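Local coordinates for protein Exo-beta-1,3-glucanase (Streptomyces sp. SirexAA-E, PDB 4PEY) that hydrolyses laminarin and laminarioligosaccharides as an exo-beta-1,3-glucanase of glycoside hydrolase family 55, yielding glucose and laminaribiose, at residues 224-229 and 233-238. The protein carries 1 engineered substitution. Residues are numbered along the deposited sequence; the frame is centred on the assembly and turned at random.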
ATOM      1  N   PHE A 224       1.740  11.889 -10.205  1.00 12.40           N
ATOM      2  CA  PHE A 224       1.063  12.818  -9.303  1.00 13.16           C
ATOM      3  C   PHE A 224       0.618  14.079 -10.038  1.00 13.12           C
ATOM      4  O   PHE A 224       1.232  14.507 -11.031  1.00 14.41           O
ATOM      5  CB  PHE A 224       1.966  13.186  -8.112  1.00 13.59           C
ATOM      6  CG  PHE A 224       3.276  13.807  -8.516  1.00 13.30           C
ATOM      7  CD1 PHE A 224       3.410  15.189  -8.594  1.00 14.57           C
ATOM      8  CD2 PHE A 224       4.370  13.012  -8.834  1.00 13.78           C
ATOM      9  CE1 PHE A 224       4.616  15.771  -8.975  1.00 13.99           C
ATOM     10  CE2 PHE A 224       5.579  13.587  -9.227  1.00 13.63           C
ATOM     11  CZ  PHE A 224       5.699  14.967  -9.297  1.00 13.93           C
ATOM     12  N   LEU A 225      -0.475  14.651  -9.545  1.00 14.08           N
ATOM     13  CA  LEU A 225      -1.007  15.906 -10.044  1.00 14.84           C
ATOM     14  C   LEU A 225      -0.114  17.074  -9.636  1.00 14.02           C
ATOM     15  O   LEU A 225       0.346  17.141  -8.495  1.00 15.55           O
ATOM     16  CB  LEU A 225      -2.424  16.119  -9.502  1.00 14.83           C
ATOM     17  CG  LEU A 225      -3.219  17.307 -10.044  1.00 15.83           C
ATOM     18  CD1 LEU A 225      -3.603  17.064 -11.514  1.00 16.61           C
ATOM     19  CD2 LEU A 225      -4.464  17.560  -9.182  1.00 16.43           C
ATOM     20  N   TYR A 226       0.134  18.001 -10.554  1.00 13.99           N
ATOM     21  CA  TYR A 226       0.852  19.213 -10.174  1.00 14.33           C
ATOM     22  C   TYR A 226       0.448  20.369 -11.066  1.00 17.08           C
ATOM     23  O   TYR A 226      -0.315  20.196 -12.024  1.00 16.68           O
ATOM     24  CB  TYR A 226       2.374  18.993 -10.217  1.00 15.88           C
ATOM     25  CG  TYR A 226       3.004  19.064 -11.595  1.00 15.93           C
ATOM     26  CD1 TYR A 226       2.847  18.030 -12.517  1.00 17.01           C
ATOM     27  CD2 TYR A 226       3.788  20.152 -11.963  1.00 18.39           C
ATOM     28  CE1 TYR A 226       3.440  18.093 -13.769  1.00 18.04           C
ATOM     29  CE2 TYR A 226       4.382  20.223 -13.209  1.00 19.42           C
ATOM     30  CZ  TYR A 226       4.204  19.192 -14.111  1.00 19.68           C
ATOM     31  OH  TYR A 226       4.794  19.257 -15.356  1.00 22.35           O
ATOM     32  N   LEU A 227       0.936  21.552 -10.720  1.00 17.20           N
ATOM     33  CA  LEU A 227       0.704  22.757 -11.506  1.00 20.51           C
ATOM     34  C   LEU A 227       1.951  23.169 -12.264  1.00 23.15           C
ATOM     35  O   LEU A 227       2.998  23.398 -11.667  1.00 23.47           O
ATOM     36  CB  LEU A 227       0.255  23.901 -10.601  1.00 21.54           C
ATOM     37  CG  LEU A 227      -1.225  23.923 -10.242  1.00 22.69           C
ATOM     38  CD1 LEU A 227      -1.476  24.915  -9.116  1.00 23.68           C
ATOM     39  CD2 LEU A 227      -2.049  24.275 -11.477  1.00 22.36           C
ATOM     40  N   ASP A 228       1.828  23.248 -13.583  1.00 26.14           N
ATOM     41  CA  ASP A 228       2.866  23.819 -14.430  1.00 31.10           C
ATOM     42  C   ASP A 228       2.413  25.229 -14.776  1.00 33.56           C
ATOM     43  O   ASP A 228       1.596  25.423 -15.675  1.00 34.27           O
ATOM     44  CB  ASP A 228       3.077  22.961 -15.679  1.00 34.64           C
ATOM     45  CG  ASP A 228       4.274  23.393 -16.500  1.00 39.04           C
ATOM     46  OD1 ASP A 228       5.119  24.158 -15.988  1.00 40.39           O
ATOM     47  OD2 ASP A 228       4.371  22.951 -17.664  1.00 41.72           O
ATOM     48  N   GLY A 229       2.917  26.209 -14.032  1.00 33.94           N
ATOM     49  CA  GLY A 229       2.366  27.549 -14.083  1.00 33.91           C
ATOM     50  C   GLY A 229       0.947  27.517 -13.540  1.00 35.13           C
ATOM     51  O   GLY A 229       0.725  27.188 -12.372  1.00 35.93           O
ATOM     52  N   LYS A 233      -1.347  19.444 -14.639  1.00 16.60           N
ATOM     53  CA  LYS A 233      -0.777  18.333 -15.390  1.00 15.85           C
ATOM     54  C   LYS A 233      -0.550  17.167 -14.444  1.00 15.17           C
ATOM     55  O   LYS A 233      -0.563  17.336 -13.225  1.00 16.59           O
ATOM     56  CB  LYS A 233       0.543  18.728 -16.054  1.00 18.31           C
ATOM     57  CG  LYS A 233       0.435  19.935 -16.963  1.00 21.23           C
ATOM     58  CD  LYS A 233       1.685  20.153 -17.782  1.00 25.24           C
ATOM     59  CE  LYS A 233       1.519  21.359 -18.702  1.00 28.99           C
ATOM     60  NZ  LYS A 233       2.760  21.673 -19.466  1.00 31.96           N
ATOM     61  N   VAL A 234      -0.331  15.984 -15.007  1.00 13.86           N
ATOM     62  CA  VAL A 234       0.095  14.852 -14.206  1.00 13.58           C
ATOM     63  C   VAL A 234       1.513  14.482 -14.615  1.00 14.39           C
ATOM     64  O   VAL A 234       1.795  14.267 -15.801  1.00 14.42           O
ATOM     65  CB  VAL A 234      -0.850  13.649 -14.362  1.00 14.28           C
ATOM     66  CG1 VAL A 234      -0.252  12.413 -13.682  1.00 14.46           C
ATOM     67  CG2 VAL A 234      -2.222  13.985 -13.788  1.00 15.10           C
ATOM     68  N   PHE A 235       2.415  14.448 -13.636  1.00 13.83           N
ATOM     69  CA  PHE A 235       3.791  14.078 -13.915  1.00 13.72           C
ATOM     70  C   PHE A 235       3.919  12.573 -13.849  1.00 12.56           C
ATOM     71  O   PHE A 235       3.415  11.945 -12.910  1.00 14.09           O
ATOM     72  CB  PHE A 235       4.774  14.736 -12.944  1.00 14.48           C
ATOM     73  CG  PHE A 235       6.212  14.531 -13.331  1.00 14.57           C
ATOM     74  CD1 PHE A 235       6.736  15.157 -14.454  1.00 17.44           C
ATOM     75  CD2 PHE A 235       7.030  13.697 -12.592  1.00 15.89           C
ATOM     76  CE1 PHE A 235       8.060  14.962 -14.821  1.00 19.36           C
ATOM     77  CE2 PHE A 235       8.358  13.505 -12.952  1.00 18.09           C
ATOM     78  CZ  PHE A 235       8.867  14.135 -14.072  1.00 19.35           C
ATOM     79  N   VAL A 236       4.583  12.004 -14.858  1.00 12.88           N
ATOM     80  CA  VAL A 236       4.738  10.559 -14.985  1.00 13.51           C
ATOM     81  C   VAL A 236       6.227  10.208 -14.964  1.00 13.92           C
ATOM     82  O   VAL A 236       6.900  10.245 -15.995  1.00 15.86           O
ATOM     83  CB  VAL A 236       4.089  10.026 -16.281  1.00 14.53           C
ATOM     84  CG1 VAL A 236       4.192   8.510 -16.343  1.00 15.90           C
ATOM     85  CG2 VAL A 236       2.631  10.455 -16.361  1.00 15.91           C
ATOM     86  N   PRO A 237       6.760   9.904 -13.775  1.00 13.26           N
ATOM     87  CA  PRO A 237       8.189   9.575 -13.654  1.00 13.22           C
ATOM     88  C   PRO A 237       8.609   8.395 -14.526  1.00 15.60           C
ATOM     89  O   PRO A 237       7.841   7.445 -14.703  1.00 16.49           O
ATOM     90  CB  PRO A 237       8.339   9.229 -12.168  1.00 14.71           C
ATOM     91  CG  PRO A 237       7.263  10.036 -11.505  1.00 14.84           C
ATOM     92  CD  PRO A 237       6.099   9.991 -12.460  1.00 15.51           C
ATOM     93  N   ALA A 238       9.822   8.473 -15.066  1.00 17.08           N
ATOM     94  CA  ALA A 238      10.422   7.367 -15.802  1.00 18.53           C
ATOM     95  C   ALA A 238      10.926   6.306 -14.822  1.00 16.87           C
ATOM     96  O   ALA A 238      11.216   6.614 -13.660  1.00 17.67           O
ATOM     97  CB  ALA A 238      11.559   7.861 -16.667  1.00 21.60           C
TER
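Phe224 lays one face of its ring under Phe235 CB, a CH-pi contact in which that carbon sits 4.1 Å from the Phe224 ring centroid, displaced toward the rim. The two side chains run alongside each other and point the same way, their ring planes inclined at 50°, with Phe224 CE2 3.7 Å from Phe235 CD2. Tyr226 leans across the same face of the hairpin: with CG set between backbone N and carbonyl carbon (chi1 80°), its ring swings over the partner strand, and CE1 lodges between Lys233 CB and Phe235 CB. Its hydroxyl is hydrogen-bonded to Ser257 OG on strand 255-259, which flanks the other edge of strand 231-243. The two segments are the arms of an antiparallel beta hairpin, in the N-terminal half of this beta-helical enzyme and away from its sugar sites. Phe224 with Phe235 and Tyr226 with Lys233 are hydrogen-bonded pairs; the Tyr226 N to Lys233 O bond, 2.8 Å, is close to straight. Between them Leu225 and Val234 form the non-hydrogen-bonded pair, meeting on the reverse face through CD1 and CG2. Near the turn, the extended Lys233 chain passes Asp228 CB and ends in a salt bridge, NZ 2.7 Å from Asp228 OD2 on its anti lone pair. A methionine in place of Lys233 would probably leave the Asp228 carboxylate without this charged mate.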